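PDB 5JBD: inactive glucansucrase from Lactobacillus reuteri, which is an inactive member of the glucansucrase family, glycoside hydrolase family 70, built on a TIM-barrel fold and carrying a bound calcium ion. Local coordinates for residues 467-470 with 475-478. Sequence-based numbering, arbitrary orientation.
Sequences DLYN and YMQE
Asn-470 and Glu-478 are joined twice, once through backbone and once through side chains. Asn-470 N donates to Glu-478 O at 2.8 Å. The same carbonyl oxygen borders the rim of the Tyr-469 ring and accepts a CA-H...O contact from Tyr-469 CA at 3.2 Å. In the second bond, Asn-470 ND2 reaches Glu-478 OE1 at 3.1 Å, nearly straight at 172°. Glu-478 OE1 lies in the Asn-470 amide plane, while ND2 comes to it from the anti side of the carboxylate, somewhat out of that group's plane; the two flat groups stand almost perpendicular, at 89°. From its CB the glutamate stretches straight out, with CD anti to CA, which carries OE1 to the amide; OE1 is also hydrogen-bonded to a glycerol that probably comes from the crystallisation liquor. A water adds a third link: it accepts from Glu-478 N at 3.1 Å and lies 2.9 Å from Asn-470 O, to which it can donate, though other acceptors compete for its protons.

Apolar contact centres on Tyr-469. Met-476 CG sits 3.9 Å from the centroid of the Tyr-469 ring, only 9° off its normal, a CH-pi contact squarely over one face. Met-476 SD lies farther out and oblique to the ring, in a Met-aromatic contact. A bend about the SD-CG bond brings the methionine methyl back to the phenol end, with Met-476 CE 3.3 Å from Tyr-469 OH. Leu-680 of helix 678-683 touches both side chains, so the pair also packs against a neighbouring helix.

These contacts close a short non-helical loop: the chain leaves helix 465-468, which follows barrel strand 460-464, and doubles back on itself before helix 483-496, within a beta-to-alpha connection of the family's (beta/alpha)8-type barrel.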
loop_
_atom_site.group_PDB
_atom_site.type_symbol
_atom_site.label_atom_id
_atom_site.label_comp_id
_atom_site.label_asym_id
_atom_site.label_seq_id
_atom_site.Cartn_x
_atom_site.Cartn_y
_atom_site.Cartn_z
ATOM N N ASP A 467 8.744 6.448 14.975
ATOM C CA ASP A 467 9.544 6.107 16.145
ATOM C C ASP A 467 10.383 7.293 16.615
ATOM O O ASP A 467 10.824 7.313 17.770
ATOM C CB ASP A 467 10.436 4.882 15.862
ATOM C CG ASP A 467 9.633 3.589 15.710
ATOM O OD1 ASP A 467 8.545 3.489 16.317
ATOM O OD2 ASP A 467 10.095 2.666 14.989
ATOM N N LEU A 468 10.566 8.302 15.752
ATOM C CA LEU A 468 11.212 9.569 16.145
ATOM C C LEU A 468 10.217 10.671 16.518
ATOM O O LEU A 468 10.542 11.519 17.340
ATOM C CB LEU A 468 12.130 10.084 15.034
ATOM C CG LEU A 468 13.311 9.194 14.610
ATOM C CD1 LEU A 468 14.197 9.931 13.614
ATOM C CD2 LEU A 468 14.132 8.754 15.806
ATOM N N TYR A 469 9.018 10.659 15.934
ATOM C CA TYR A 469 8.030 11.723 16.137
ATOM C C TYR A 469 6.655 11.127 16.407
ATOM O O TYR A 469 6.343 10.027 15.919
ATOM C CB TYR A 469 7.981 12.645 14.899
ATOM C CG TYR A 469 9.308 13.337 14.658
ATOM C CD1 TYR A 469 9.629 14.532 15.326
ATOM C CD2 TYR A 469 10.268 12.774 13.805
ATOM C CE1 TYR A 469 10.866 15.150 15.140
ATOM C CE2 TYR A 469 11.501 13.386 13.609
ATOM C CZ TYR A 469 11.807 14.559 14.270
ATOM O OH TYR A 469 13.036 15.157 14.075
ATOM N N ASN A 470 5.836 11.859 17.175
ATOM C CA ASN A 470 4.428 11.495 17.355
ATOM C C ASN A 470 3.713 11.701 16.032
ATOM O O ASN A 470 3.516 12.829 15.580
ATOM C CB ASN A 470 3.775 12.317 18.468
ATOM C CG ASN A 470 4.325 11.984 19.843
ATOM O OD1 ASN A 470 4.922 10.924 20.058
ATOM N ND2 ASN A 470 4.105 12.890 20.800
ATOM N N TYR A 475 3.595 17.642 11.098
ATOM C CA TYR A 475 4.824 16.937 10.717
ATOM C C TYR A 475 6.054 17.420 11.478
ATOM O O TYR A 475 6.409 18.598 11.425
ATOM C CB TYR A 475 5.063 17.018 9.193
ATOM C CG TYR A 475 6.088 16.008 8.697
ATOM C CD1 TYR A 475 5.747 14.659 8.520
ATOM C CD2 TYR A 475 7.389 16.392 8.428
ATOM C CE1 TYR A 475 6.679 13.730 8.073
ATOM C CE2 TYR A 475 8.339 15.475 7.984
ATOM C CZ TYR A 475 7.994 14.143 7.812
ATOM O OH TYR A 475 8.964 13.253 7.364
ATOM N N MET A 476 6.691 16.498 12.203
ATOM C CA MET A 476 7.871 16.775 13.031
ATOM C C MET A 476 7.671 17.792 14.179
ATOM O O MET A 476 8.655 18.220 14.774
ATOM C CB MET A 476 9.098 17.164 12.169
ATOM C CG MET A 476 9.645 16.025 11.309
ATOM S SD MET A 476 10.946 16.511 10.160
ATOM C CE MET A 476 12.341 16.798 11.257
ATOM N N GLN A 477 6.426 18.125 14.537
ATOM C CA GLN A 477 6.164 19.060 15.664
ATOM C C GLN A 477 6.408 18.471 17.060
ATOM O O GLN A 477 6.737 19.224 17.972
ATOM C CB GLN A 477 4.728 19.610 15.638
ATOM C CG GLN A 477 4.349 20.433 14.415
ATOM C CD GLN A 477 5.420 21.394 13.937
ATOM O OE1 GLN A 477 5.676 22.430 14.558
ATOM N NE2 GLN A 477 6.054 21.050 12.813
ATOM N N GLU A 478 6.229 17.155 17.229
ATOM C CA GLU A 478 6.364 16.492 18.541
ATOM C C GLU A 478 7.307 15.297 18.446
ATOM O O GLU A 478 7.035 14.351 17.702
ATOM C CB GLU A 478 5.004 15.989 19.032
ATOM C CG GLU A 478 4.013 17.081 19.404
ATOM C CD GLU A 478 2.633 16.545 19.783
ATOM O OE1 GLU A 478 2.451 15.318 19.944
ATOM O OE2 GLU A 478 1.706 17.368 19.925
HETATM O O HOH W 1 5.051 15.236 15.115
#